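PDB 6PLE: heme oxygenase (mycobilin-producing) from Mycobacterium tuberculosis, which degrades heme by oxidative cleavage of the porphyrin ring in the presence of an electron donor, releasing free iron and forming mycobilins. Local coordinates for residues I6-V11 and E48-V53; P17-R22 and N81-G86. The protein carries 1 engineered substitution. All coordinates share one frame; numbering follows the deposited sequence.

Contact 1: I6-V11 and E48-V53; sequences INAIEV and EERYFV. With BLA (biliverdine IX alpha), chain C.
Ile-6 lays its CG2 obliquely against the Phe-52 ring, 3.6 Å from CD2, because CG2 stands anti to the backbone N and CG1 lies beside that N (chi1 -66°). Asn-7 pairs with Val-53 through two backbone bonds, Asn-7 N to Val-53 O and Val-53 N to Asn-7 O, both 3.0 Å. Both side chains lie on the biliverdin side of the sheet: Asn-7 ND2 donates to OB of the biliverdin at 2.9 Å, nearly straight at 166°, while CG1 of Val-53 packs by the same pyrrole. Ala-8 faces Phe-52 as a non-hydrogen-bonded pair, and its CB sits over one face of the Arg-50 guanidinium; Arg-50 N donates to Glu-48 OE2 at 3.0 Å.

Through these pairings residues 6-9 and 51-53 run antiparallel, their axes at 158°, within strands 3-9 and 51-57 of the four-stranded sheet of a ferredoxin-like dimeric alpha/beta barrel subunit.

Ile-9 N donates to Tyr-51 O at 2.8 Å; the return bond, from Tyr-51 N, is weak. Ile-9 CD1 lies 3.9 Å from Val-53 CG2. The same Ile-9 CD1 is 3.6 Å from BLA C3D. Glu-10 runs alongside Arg-50, CG against CG, without their charged ends meeting. Val-11 brings CG2 to the edge of the Tyr-51 ring, 3.6 Å from CD1, and Tyr-51 OH bonds to Glu-20.

Contact 2: P17-R22 and N81-G86; sequences PELEKR and NPVATG. With BLA (biliverdine IX alpha), chain C.
The propionate end of the biliverdin pocket lies between helix 16-24 and the loop 81-86 that leaves helix 76-80, and Arg-22 reaches from the helix to Asn-81 and Val-83 of the loop. The Arg-22 chain runs extended from CG to NE, which carries the guanidinium across. There NH2 donates to Asn-81 O at 2.9 Å; the N-H...O angle of 134°, with the oxygen tilted out of the guanidinium plane, shows an imperfect fit. A second bond from NH1 to the same oxygen is weak, and the position of NH1 is uncertain, as its modelled approach to O2D of the biliverdin is too close to be trusted. Val-83 CB lies over one face of the guanidinium, 3.6 Å above its plane and offset toward the rim, while Pro-82 CA meets the edge.

Val-83 also reaches the helix with both methyls. CG1, set between the backbone N and the carbonyl carbon (chi1 81°), touches Leu-19 CB at 3.6 Å; CG2 lies against Glu-18, 3.8 Å from both CB and OE1. On the ligand side, two successive amide N-H groups grip one propionate oxygen, O1D: Val-83 N at 2.8 Å, in a bent bond, and Ala-84 N at 2.8 Å, nearly straight at 175°. Arg-22, Val-83 and Ala-84 are also heme-binding residues, consistent with biliverdin taking part of the heme site.

Leu-19 continues onto Ile-9 of strand 3-9, and Ala-84 rests on the same residue, while backbone bonds join Thr-85 and Gly-86 to Glu-10, just along the chain from Ile-9.

In the fold
Contact 1 is the more buried, with five of its eleven touching residues buried and 528 Å² of surface lost between its segments; contact 2 lies at the surface and loses 257 Å². The first joins two strands by backbone pairing with apolar packing on both faces, whereas the second holds a helix to a loop through one arginine and a valine. Both touch the same biliverdin: 6-11 and 48-53 meet its rings and a lactam oxygen, 17-22 and 81-86 its propionate end. Their centres are 11 Å apart. They meet directly where Val-11 CG1 packs on Leu-19 CD2 at 3.5 Å, so helix 16-24 is shared ground between them.

Contact 1: I6-V11 and E48-V53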
ATOM      1  N   ILE A   6     -13.622   9.148   1.930  1.00 33.16           N
ATOM      2  CA  ILE A   6     -13.378   9.639   0.586  1.00 32.53           C
ATOM      3  C   ILE A   6     -11.939   9.341   0.225  1.00 31.95           C
ATOM      4  O   ILE A   6     -11.033   9.575   1.034  1.00 40.41           O
ATOM      5  CB  ILE A   6     -13.689  11.134   0.463  1.00 36.27           C
ATOM      6  CG1 ILE A   6     -15.201  11.333   0.653  1.00 34.11           C
ATOM      7  CG2 ILE A   6     -13.188  11.642  -0.878  1.00 28.44           C
ATOM      8  CD1 ILE A   6     -15.683  12.708   0.256  1.00 32.44           C
ATOM      9  N   ASN A   7     -11.732   8.809  -0.979  1.00 30.37           N
ATOM     10  CA  ASN A   7     -10.406   8.438  -1.465  1.00 34.53           C
ATOM     11  C   ASN A   7     -10.107   9.270  -2.707  1.00 35.25           C
ATOM     12  O   ASN A   7     -10.695   9.055  -3.770  1.00 34.03           O
ATOM     13  CB  ASN A   7     -10.323   6.928  -1.743  1.00 29.77           C
ATOM     14  CG  ASN A   7      -9.012   6.511  -2.407  1.00 36.07           C
ATOM     15  OD1 ASN A   7      -8.074   7.305  -2.558  1.00 32.62           O
ATOM     16  ND2 ASN A   7      -8.946   5.244  -2.812  1.00 37.93           N
ATOM     17  N   ALA A   8      -9.196  10.222  -2.575  1.00 34.20           N
ATOM     18  CA  ALA A   8      -8.805  11.033  -3.723  1.00 34.08           C
ATOM     19  C   ALA A   8      -7.723  10.285  -4.490  1.00 32.27           C
ATOM     20  O   ALA A   8      -6.566  10.253  -4.079  1.00 37.14           O
ATOM     21  CB  ALA A   8      -8.347  12.415  -3.275  1.00 26.76           C
ATOM     22  N   ILE A   9      -8.098   9.645  -5.593  1.00 32.51           N
ATOM     23  CA  ILE A   9      -7.162   8.850  -6.377  1.00 31.99           C
ATOM     24  C   ILE A   9      -6.537   9.723  -7.458  1.00 38.29           C
ATOM     25  O   ILE A   9      -7.245  10.456  -8.158  1.00 39.55           O
ATOM     26  CB  ILE A   9      -7.862   7.621  -6.983  1.00 34.17           C
ATOM     27  CG1 ILE A   9      -8.372   6.692  -5.873  1.00 35.93           C
ATOM     28  CG2 ILE A   9      -6.913   6.862  -7.868  1.00 29.78           C
ATOM     29  CD1 ILE A   9      -8.800   5.306  -6.369  1.00 32.03           C
ATOM     30  N   GLU A  10      -5.211   9.655  -7.591  1.00 38.14           N
ATOM     31  CA  GLU A  10      -4.484  10.389  -8.618  1.00 37.08           C
ATOM     32  C   GLU A  10      -4.178   9.466  -9.788  1.00 38.31           C
ATOM     33  O   GLU A  10      -3.694   8.351  -9.594  1.00 42.41           O
ATOM     34  CB  GLU A  10      -3.191  10.992  -8.074  1.00 34.04           C
ATOM     35  CG  GLU A  10      -3.344  11.790  -6.777  1.00 31.47           C
ATOM     36  CD  GLU A  10      -2.016  12.021  -6.051  1.00 39.61           C
ATOM     37  OE1 GLU A  10      -2.045  12.396  -4.858  1.00 35.54           O
ATOM     38  OE2 GLU A  10      -0.938  11.824  -6.663  1.00 45.91           O
ATOM     39  N   VAL A  11      -4.455   9.942 -10.997  1.00 35.05           N
ATOM     40  CA  VAL A  11      -4.325   9.161 -12.220  1.00 39.14           C
ATOM     41  C   VAL A  11      -3.652  10.050 -13.249  1.00 48.67           C
ATOM     42  O   VAL A  11      -4.097  11.187 -13.466  1.00 52.92           O
ATOM     43  CB  VAL A  11      -5.687   8.678 -12.746  1.00 46.37           C
ATOM     44  CG1 VAL A  11      -6.147   7.431 -11.995  1.00 48.02           C
ATOM     45  CG2 VAL A  11      -6.723   9.792 -12.633  1.00 39.07           C
ATOM     46  N   GLU A  48     -10.886  20.116  -9.926  1.00 45.11           N
ATOM     47  CA  GLU A  48     -10.247  18.888  -9.501  1.00 50.50           C
ATOM     48  C   GLU A  48      -9.716  18.080 -10.685  1.00 48.73           C
ATOM     49  O   GLU A  48     -10.198  18.195 -11.817  1.00 47.63           O
ATOM     50  CB  GLU A  48     -11.231  18.089  -8.646  1.00 39.32           C
ATOM     51  CG  GLU A  48     -10.973  18.275  -7.150  1.00 37.14           C
ATOM     52  CD  GLU A  48      -9.796  17.448  -6.676  1.00 40.53           C
ATOM     53  OE1 GLU A  48      -9.145  17.809  -5.667  1.00 32.84           O
ATOM     54  OE2 GLU A  48      -9.524  16.421  -7.340  1.00 45.99           O
ATOM     55  N   GLU A  49      -8.693  17.272 -10.396  1.00 38.44           N
ATOM     56  CA  GLU A  49      -8.123  16.315 -11.334  1.00 43.44           C
ATOM     57  C   GLU A  49      -8.082  14.896 -10.786  1.00 34.79           C
ATOM     58  O   GLU A  49      -7.725  13.974 -11.526  1.00 31.93           O
ATOM     59  CB  GLU A  49      -6.703  16.743 -11.734  1.00 45.09           C
ATOM     60  CG  GLU A  49      -6.668  17.659 -12.967  1.00 56.08           C
ATOM     61  CD  GLU A  49      -5.675  18.819 -12.841  1.00 70.20           C
ATOM     62  OE1 GLU A  49      -5.456  19.520 -13.855  1.00 73.02           O
ATOM     63  OE2 GLU A  49      -5.114  19.033 -11.739  1.00 75.49           O
ATOM     64  N   ARG A  50      -8.450  14.699  -9.527  1.00 29.93           N
ATOM     65  CA  ARG A  50      -8.436  13.406  -8.869  1.00 37.00           C
ATOM     66  C   ARG A  50      -9.818  12.757  -8.911  1.00 33.82           C
ATOM     67  O   ARG A  50     -10.830  13.436  -8.716  1.00 32.68           O
ATOM     68  CB  ARG A  50      -8.001  13.573  -7.411  1.00 36.28           C
ATOM     69  CG  ARG A  50      -6.510  13.638  -7.201  1.00 30.17           C
ATOM     70  CD  ARG A  50      -6.224  14.037  -5.770  1.00 29.16           C
ATOM     71  NE  ARG A  50      -6.985  15.229  -5.404  1.00 31.04           N
ATOM     72  CZ  ARG A  50      -7.090  15.690  -4.163  1.00 29.24           C
ATOM     73  NH1 ARG A  50      -6.480  15.057  -3.165  1.00 24.98           N
ATOM     74  NH2 ARG A  50      -7.800  16.777  -3.915  1.00 28.16           N
ATOM     75  N   TYR A  51      -9.856  11.438  -9.157  1.00 33.93           N
ATOM     76  CA  TYR A  51     -11.090  10.675  -8.964  1.00 30.30           C
ATOM     77  C   TYR A  51     -11.413  10.609  -7.487  1.00 32.18           C
ATOM     78  O   TYR A  51     -10.528  10.424  -6.648  1.00 36.89           O
ATOM     79  CB  TYR A  51     -10.969   9.261  -9.533  1.00 28.99           C
ATOM     80  CG  TYR A  51     -11.202   9.240 -10.997  1.00 29.91           C
ATOM     81  CD1 TYR A  51     -10.239   9.713 -11.854  1.00 29.76           C
ATOM     82  CD2 TYR A  51     -12.425   8.832 -11.526  1.00 32.84           C
ATOM     83  CE1 TYR A  51     -10.457   9.746 -13.211  1.00 35.10           C
ATOM     84  CE2 TYR A  51     -12.656   8.867 -12.881  1.00 30.21           C
ATOM     85  CZ  TYR A  51     -11.666   9.333 -13.718  1.00 35.77           C
ATOM     86  OH  TYR A  51     -11.858   9.381 -15.069  1.00 38.24           O
ATOM     87  N   PHE A  52     -12.679  10.798  -7.151  1.00 35.62           N
ATOM     88  CA  PHE A  52     -13.101  10.615  -5.773  1.00 32.27           C
ATOM     89  C   PHE A  52     -13.869   9.315  -5.686  1.00 30.46           C
ATOM     90  O   PHE A  52     -14.681   9.021  -6.564  1.00 33.92           O
ATOM     91  CB  PHE A  52     -13.933  11.783  -5.276  1.00 27.96           C
ATOM     92  CG  PHE A  52     -13.107  12.945  -4.822  1.00 32.08           C
ATOM     93  CD1 PHE A  52     -11.896  13.223  -5.439  1.00 28.84           C
ATOM     94  CD2 PHE A  52     -13.534  13.761  -3.786  1.00 30.06           C
ATOM     95  CE1 PHE A  52     -11.129  14.286  -5.040  1.00 28.86           C
ATOM     96  CE2 PHE A  52     -12.766  14.834  -3.380  1.00 34.59           C
ATOM     97  CZ  PHE A  52     -11.563  15.098  -4.008  1.00 32.17           C
ATOM     98  N   VAL A  53     -13.554   8.519  -4.671  1.00 31.71           N
ATOM     99  CA  VAL A  53     -14.343   7.364  -4.275  1.00 31.57           C
ATOM    100  C   VAL A  53     -15.031   7.743  -2.988  1.00 33.61           C
ATOM    101  O   VAL A  53     -14.378   7.843  -1.946  1.00 38.58           O
ATOM    102  CB  VAL A  53     -13.495   6.103  -4.055  1.00 35.61           C
ATOM    103  CG1 VAL A  53     -14.421   4.877  -3.996  1.00 36.02           C
ATOM    104  CG2 VAL A  53     -12.402   5.938  -5.111  1.00 28.38           C
TER
HETATM  105  CHA BLA C 301      -9.019   0.949  -7.307  1.00 41.61           C
HETATM  106  NA  BLA C 301     -10.868   0.393  -5.605  1.00 32.66           N
HETATM  107  C1A BLA C 301     -10.315   0.280  -6.826  1.00 37.33           C
HETATM  108  C2A BLA C 301     -11.091  -0.518  -7.600  1.00 37.56           C
HETATM  109  C3A BLA C 301     -12.150  -0.909  -6.836  1.00 35.12           C
HETATM  110  C4A BLA C 301     -12.001  -0.335  -5.582  1.00 27.07           C
HETATM  111  CMA BLA C 301     -13.298  -1.803  -7.289  1.00 41.44           C
HETATM  112  CAA BLA C 301     -10.713  -0.822  -9.053  1.00 38.25           C
HETATM  113  CBA BLA C 301      -9.863  -2.102  -9.146  1.00 40.59           C
HETATM  114  CGA BLA C 301      -8.370  -1.780  -9.273  1.00 46.17           C
HETATM  115  O1A BLA C 301      -7.913  -1.017 -10.163  1.00 42.74           O
HETATM  116  O2A BLA C 301      -7.570  -2.309  -8.472  1.00 48.84           O
HETATM  117  CHB BLA C 301     -12.897  -0.414  -4.316  1.00 31.18           C
HETATM  118  NB  BLA C 301     -11.665   1.679  -3.467  1.00 31.65           N
HETATM  119  C1B BLA C 301     -12.714   0.546  -3.388  1.00 33.40           C
HETATM  120  C2B BLA C 301     -13.433   0.772  -2.093  1.00 35.12           C
HETATM  121  C3B BLA C 301     -12.888   1.917  -1.441  1.00 28.81           C
HETATM  122  C4B BLA C 301     -11.781   2.538  -2.224  1.00 31.24           C
HETATM  123  CMB BLA C 301     -14.584  -0.086  -1.535  1.00 33.71           C
HETATM  124  OB  BLA C 301     -11.123   3.479  -1.953  1.00 29.68           O
HETATM  125  CAB BLA C 301     -13.345   2.468  -0.101  1.00 34.74           C
HETATM  126  CBB BLA C 301     -13.066   1.805   1.004  1.00 38.08           C
HETATM  127  NC  BLA C 301      -8.865   1.006  -2.085  1.00 34.70           N
HETATM  128  C1C BLA C 301      -9.477   0.861  -0.676  1.00 36.05           C
HETATM  129  C2C BLA C 301      -8.711   1.775   0.220  1.00 29.16           C
HETATM  130  C3C BLA C 301      -7.701   2.455  -0.525  1.00 38.02           C
HETATM  131  C4C BLA C 301      -7.722   2.027  -1.955  1.00 34.75           C
HETATM  132  CMC BLA C 301      -8.990   1.942   1.716  1.00 34.22           C
HETATM  133  OC  BLA C 301     -10.378   0.156  -0.368  1.00 44.63           O
HETATM  134  CAC BLA C 301      -6.678   3.485  -0.026  1.00 33.43           C
HETATM  135  CBC BLA C 301      -7.044   4.620   0.511  1.00 33.21           C
HETATM  136  CHD BLA C 301      -6.908   2.515  -2.884  1.00 32.30           C
HETATM  137  ND  BLA C 301      -8.351   1.536  -4.897  1.00 33.35           N
HETATM  138  C1D BLA C 301      -7.176   2.263  -4.374  1.00 29.76           C
HETATM  139  C2D BLA C 301      -6.278   2.671  -5.495  1.00 34.37           C
HETATM  140  C3D BLA C 301      -6.925   2.208  -6.734  1.00 30.96           C
HETATM  141  C4D BLA C 301      -8.209   1.499  -6.397  1.00 34.74           C
HETATM  142  CMD BLA C 301      -4.949   3.438  -5.386  1.00 34.14           C
HETATM  143  CAD BLA C 301      -6.441   2.322  -8.170  1.00 39.34           C
HETATM  144  CBD BLA C 301      -5.934   0.910  -8.484  1.00 41.89           C
HETATM  145  CGD BLA C 301      -5.218   0.876  -9.826  1.00 46.30           C
HETATM  146  O1D BLA C 301      -4.231   1.624 -10.022  1.00 52.70           O
HETATM  147  O2D BLA C 301      -5.615   0.091 -10.724  1.00 46.68           O

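Contact 2: P17-R22 and N81-G86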
ATOM      1  N   PRO A  17     -10.205   6.827 -18.059  1.00 48.50           N
ATOM      2  CA  PRO A  17     -10.976   5.742 -18.691  1.00 52.90           C
ATOM      3  C   PRO A  17     -10.480   4.373 -18.268  1.00 56.54           C
ATOM      4  O   PRO A  17     -11.285   3.478 -17.967  1.00 51.58           O
ATOM      5  CB  PRO A  17     -10.768   5.994 -20.189  1.00 55.61           C
ATOM      6  CG  PRO A  17     -10.448   7.445 -20.283  1.00 50.65           C
ATOM      7  CD  PRO A  17      -9.632   7.737 -19.067  1.00 44.50           C
ATOM      8  N   GLU A  18      -9.155   4.211 -18.204  1.00 51.45           N
ATOM      9  CA  GLU A  18      -8.567   2.962 -17.732  1.00 52.32           C
ATOM     10  C   GLU A  18      -8.977   2.661 -16.295  1.00 52.77           C
ATOM     11  O   GLU A  18      -9.576   1.613 -16.015  1.00 52.37           O
ATOM     12  CB  GLU A  18      -7.052   3.041 -17.850  1.00 57.33           C
ATOM     13  CG  GLU A  18      -6.519   2.417 -19.100  1.00 61.33           C
ATOM     14  CD  GLU A  18      -5.232   1.690 -18.844  1.00 69.46           C
ATOM     15  OE1 GLU A  18      -4.169   2.352 -18.902  1.00 75.45           O
ATOM     16  OE2 GLU A  18      -5.295   0.466 -18.564  1.00 65.35           O
ATOM     17  N   LEU A  19      -8.686   3.584 -15.365  1.00 51.23           N
ATOM     18  CA  LEU A  19      -9.155   3.406 -13.988  1.00 52.89           C
ATOM     19  C   LEU A  19     -10.664   3.185 -13.927  1.00 44.03           C
ATOM     20  O   LEU A  19     -11.163   2.547 -12.997  1.00 47.79           O
ATOM     21  CB  LEU A  19      -8.764   4.608 -13.116  1.00 47.24           C
ATOM     22  CG  LEU A  19      -9.466   4.738 -11.750  1.00 44.98           C
ATOM     23  CD1 LEU A  19      -8.968   3.700 -10.763  1.00 44.21           C
ATOM     24  CD2 LEU A  19      -9.317   6.111 -11.160  1.00 39.75           C
ATOM     25  N   GLU A  20     -11.405   3.672 -14.913  1.00 50.19           N
ATOM     26  CA  GLU A  20     -12.847   3.455 -14.886  1.00 54.33           C
ATOM     27  C   GLU A  20     -13.206   2.037 -15.309  1.00 55.43           C
ATOM     28  O   GLU A  20     -13.971   1.351 -14.620  1.00 54.34           O
ATOM     29  CB  GLU A  20     -13.548   4.474 -15.773  1.00 51.18           C
ATOM     30  CG  GLU A  20     -13.878   5.745 -15.039  1.00 53.11           C
ATOM     31  CD  GLU A  20     -14.472   6.781 -15.953  1.00 52.93           C
ATOM     32  OE1 GLU A  20     -15.193   6.395 -16.902  1.00 43.66           O
ATOM     33  OE2 GLU A  20     -14.174   7.977 -15.739  1.00 51.21           O
ATOM     34  N   LYS A  21     -12.670   1.587 -16.447  1.00 57.40           N
ATOM     35  CA  LYS A  21     -12.839   0.195 -16.852  1.00 56.14           C
ATOM     36  C   LYS A  21     -12.424  -0.778 -15.746  1.00 60.70           C
ATOM     37  O   LYS A  21     -12.878  -1.931 -15.748  1.00 66.03           O
ATOM     38  CB  LYS A  21     -12.091  -0.061 -18.167  1.00 57.78           C
ATOM     39  CG  LYS A  21     -12.501   0.901 -19.317  1.00 65.41           C
ATOM     40  CD  LYS A  21     -14.019   0.869 -19.605  1.00 66.58           C
ATOM     41  CE  LYS A  21     -14.607   2.232 -20.013  1.00 56.69           C
ATOM     42  NZ  LYS A  21     -14.061   3.411 -19.269  1.00 56.48           N
ATOM     43  N   ARG A  22     -11.544  -0.357 -14.823  1.00 56.76           N
ATOM     44  CA  ARG A  22     -11.147  -1.225 -13.716  1.00 50.02           C
ATOM     45  C   ARG A  22     -12.202  -1.294 -12.620  1.00 46.12           C
ATOM     46  O   ARG A  22     -12.321  -2.315 -11.950  1.00 56.30           O
ATOM     47  CB  ARG A  22      -9.821  -0.766 -13.122  1.00 49.90           C
ATOM     48  CG  ARG A  22      -8.643  -1.591 -13.573  1.00 49.03           C
ATOM     49  CD  ARG A  22      -7.383  -0.837 -13.288  1.00 48.19           C
ATOM     50  NE  ARG A  22      -6.298  -1.201 -14.184  1.00 52.22           N
ATOM     51  CZ  ARG A  22      -5.016  -1.106 -13.851  1.00 51.91           C
ATOM     52  NH1 ARG A  22      -4.688  -0.662 -12.648  1.00 52.01           N
ATOM     53  NH2 ARG A  22      -4.065  -1.443 -14.712  1.00 47.25           N
ATOM     54  N   ASN A  81       0.144  -3.973 -11.534  1.00 63.04           N
ATOM     55  CA  ASN A  81       0.238  -3.066 -12.676  1.00 62.57           C
ATOM     56  C   ASN A  81      -0.801  -1.988 -12.421  1.00 62.64           C
ATOM     57  O   ASN A  81      -1.951  -2.107 -12.864  1.00 62.97           O
ATOM     58  CB  ASN A  81      -0.015  -3.773 -14.010  1.00 65.09           C
ATOM     59  CG  ASN A  81       0.608  -3.026 -15.185  1.00 69.29           C
ATOM     60  OD1 ASN A  81      -0.089  -2.552 -16.087  1.00 59.45           O
ATOM     61  ND2 ASN A  81       1.936  -2.906 -15.168  1.00 71.36           N
ATOM     62  N   PRO A  82      -0.456  -0.938 -11.686  1.00 62.31           N
ATOM     63  CA  PRO A  82      -1.466   0.036 -11.279  1.00 54.98           C
ATOM     64  C   PRO A  82      -1.554   1.186 -12.263  1.00 49.15           C
ATOM     65  O   PRO A  82      -0.582   1.575 -12.913  1.00 51.54           O
ATOM     66  CB  PRO A  82      -0.939   0.508  -9.919  1.00 58.05           C
ATOM     67  CG  PRO A  82       0.596   0.360 -10.045  1.00 57.28           C
ATOM     68  CD  PRO A  82       0.889  -0.530 -11.241  1.00 55.20           C
ATOM     69  N   VAL A  83      -2.763   1.714 -12.384  1.00 47.46           N
ATOM     70  CA  VAL A  83      -2.993   2.875 -13.227  1.00 45.31           C
ATOM     71  C   VAL A  83      -2.998   4.159 -12.393  1.00 49.56           C
ATOM     72  O   VAL A  83      -2.675   5.233 -12.928  1.00 46.12           O
ATOM     73  CB  VAL A  83      -4.295   2.703 -14.030  1.00 47.01           C
ATOM     74  CG1 VAL A  83      -5.524   3.061 -13.178  1.00 43.63           C
ATOM     75  CG2 VAL A  83      -4.236   3.525 -15.284  1.00 59.13           C
ATOM     76  N   ALA A  84      -3.297   4.067 -11.096  1.00 41.52           N
ATOM     77  CA  ALA A  84      -3.231   5.188 -10.173  1.00 45.03           C
ATOM     78  C   ALA A  84      -1.791   5.473  -9.748  1.00 43.68           C
ATOM     79  O   ALA A  84      -0.941   4.588  -9.758  1.00 48.89           O
ATOM     80  CB  ALA A  84      -4.077   4.894  -8.937  1.00 43.07           C
ATOM     81  N   THR A  85      -1.518   6.726  -9.374  1.00 38.98           N
ATOM     82  CA  THR A  85      -0.194   7.108  -8.880  1.00 41.66           C
ATOM     83  C   THR A  85      -0.216   7.706  -7.481  1.00 42.87           C
ATOM     84  O   THR A  85       0.828   8.174  -7.016  1.00 44.46           O
ATOM     85  CB  THR A  85       0.491   8.103  -9.820  1.00 38.22           C
ATOM     86  OG1 THR A  85      -0.137   9.391  -9.718  1.00 43.36           O
ATOM     87  CG2 THR A  85       0.417   7.633 -11.236  1.00 39.66           C
ATOM     88  N   GLY A  86      -1.363   7.692  -6.804  1.00 43.78           N
ATOM     89  CA  GLY A  86      -1.476   8.273  -5.476  1.00 36.62           C
ATOM     90  C   GLY A  86      -2.877   8.084  -4.933  1.00 39.04           C
ATOM     91  O   GLY A  86      -3.784   7.614  -5.630  1.00 40.84           O
TER
HETATM   92  CHA BLA C 301      -9.019   0.949  -7.307  1.00 41.61           C
HETATM   93  NA  BLA C 301     -10.868   0.393  -5.605  1.00 32.66           N
HETATM   94  C1A BLA C 301     -10.315   0.280  -6.826  1.00 37.33           C
HETATM   95  C2A BLA C 301     -11.091  -0.518  -7.600  1.00 37.56           C
HETATM   96  C3A BLA C 301     -12.150  -0.909  -6.836  1.00 35.12           C
HETATM   97  C4A BLA C 301     -12.001  -0.335  -5.582  1.00 27.07           C
HETATM   98  CMA BLA C 301     -13.298  -1.803  -7.289  1.00 41.44           C
HETATM   99  CAA BLA C 301     -10.713  -0.822  -9.053  1.00 38.25           C
HETATM  100  CBA BLA C 301      -9.863  -2.102  -9.146  1.00 40.59           C
HETATM  101  CGA BLA C 301      -8.370  -1.780  -9.273  1.00 46.17           C
HETATM  102  O1A BLA C 301      -7.913  -1.017 -10.163  1.00 42.74           O
HETATM  103  O2A BLA C 301      -7.570  -2.309  -8.472  1.00 48.84           O
HETATM  104  CHB BLA C 301     -12.897  -0.414  -4.316  1.00 31.18           C
HETATM  105  NB  BLA C 301     -11.665   1.679  -3.467  1.00 31.65           N
HETATM  106  C1B BLA C 301     -12.714   0.546  -3.388  1.00 33.40           C
HETATM  107  C2B BLA C 301     -13.433   0.772  -2.093  1.00 35.12           C
HETATM  108  C3B BLA C 301     -12.888   1.917  -1.441  1.00 28.81           C
HETATM  109  C4B BLA C 301     -11.781   2.538  -2.224  1.00 31.24           C
HETATM  110  CMB BLA C 301     -14.584  -0.086  -1.535  1.00 33.71           C
HETATM  111  OB  BLA C 301     -11.123   3.479  -1.953  1.00 29.68           O
HETATM  112  CAB BLA C 301     -13.345   2.468  -0.101  1.00 34.74           C
HETATM  113  CBB BLA C 301     -13.066   1.805   1.004  1.00 38.08           C
HETATM  114  NC  BLA C 301      -8.865   1.006  -2.085  1.00 34.70           N
HETATM  115  C1C BLA C 301      -9.477   0.861  -0.676  1.00 36.05           C
HETATM  116  C2C BLA C 301      -8.711   1.775   0.220  1.00 29.16           C
HETATM  117  C3C BLA C 301      -7.701   2.455  -0.525  1.00 38.02           C
HETATM  118  C4C BLA C 301      -7.722   2.027  -1.955  1.00 34.75           C
HETATM  119  CMC BLA C 301      -8.990   1.942   1.716  1.00 34.22           C
HETATM  120  OC  BLA C 301     -10.378   0.156  -0.368  1.00 44.63           O
HETATM  121  CAC BLA C 301      -6.678   3.485  -0.026  1.00 33.43           C
HETATM  122  CBC BLA C 301      -7.044   4.620   0.511  1.00 33.21           C
HETATM  123  CHD BLA C 301      -6.908   2.515  -2.884  1.00 32.30           C
HETATM  124  ND  BLA C 301      -8.351   1.536  -4.897  1.00 33.35           N
HETATM  125  C1D BLA C 301      -7.176   2.263  -4.374  1.00 29.76           C
HETATM  126  C2D BLA C 301      -6.278   2.671  -5.495  1.00 34.37           C
HETATM  127  C3D BLA C 301      -6.925   2.208  -6.734  1.00 30.96           C
HETATM  128  C4D BLA C 301      -8.209   1.499  -6.397  1.00 34.74           C
HETATM  129  CMD BLA C 301      -4.949   3.438  -5.386  1.00 34.14           C
HETATM  130  CAD BLA C 301      -6.441   2.322  -8.170  1.00 39.34           C
HETATM  131  CBD BLA C 301      -5.934   0.910  -8.484  1.00 41.89           C
HETATM  132  CGD BLA C 301      -5.218   0.876  -9.826  1.00 46.30           C
HETATM  133  O1D BLA C 301      -4.231   1.624 -10.022  1.00 52.70           O
HETATM  134  O2D BLA C 301      -5.615   0.091 -10.724  1.00 46.68           O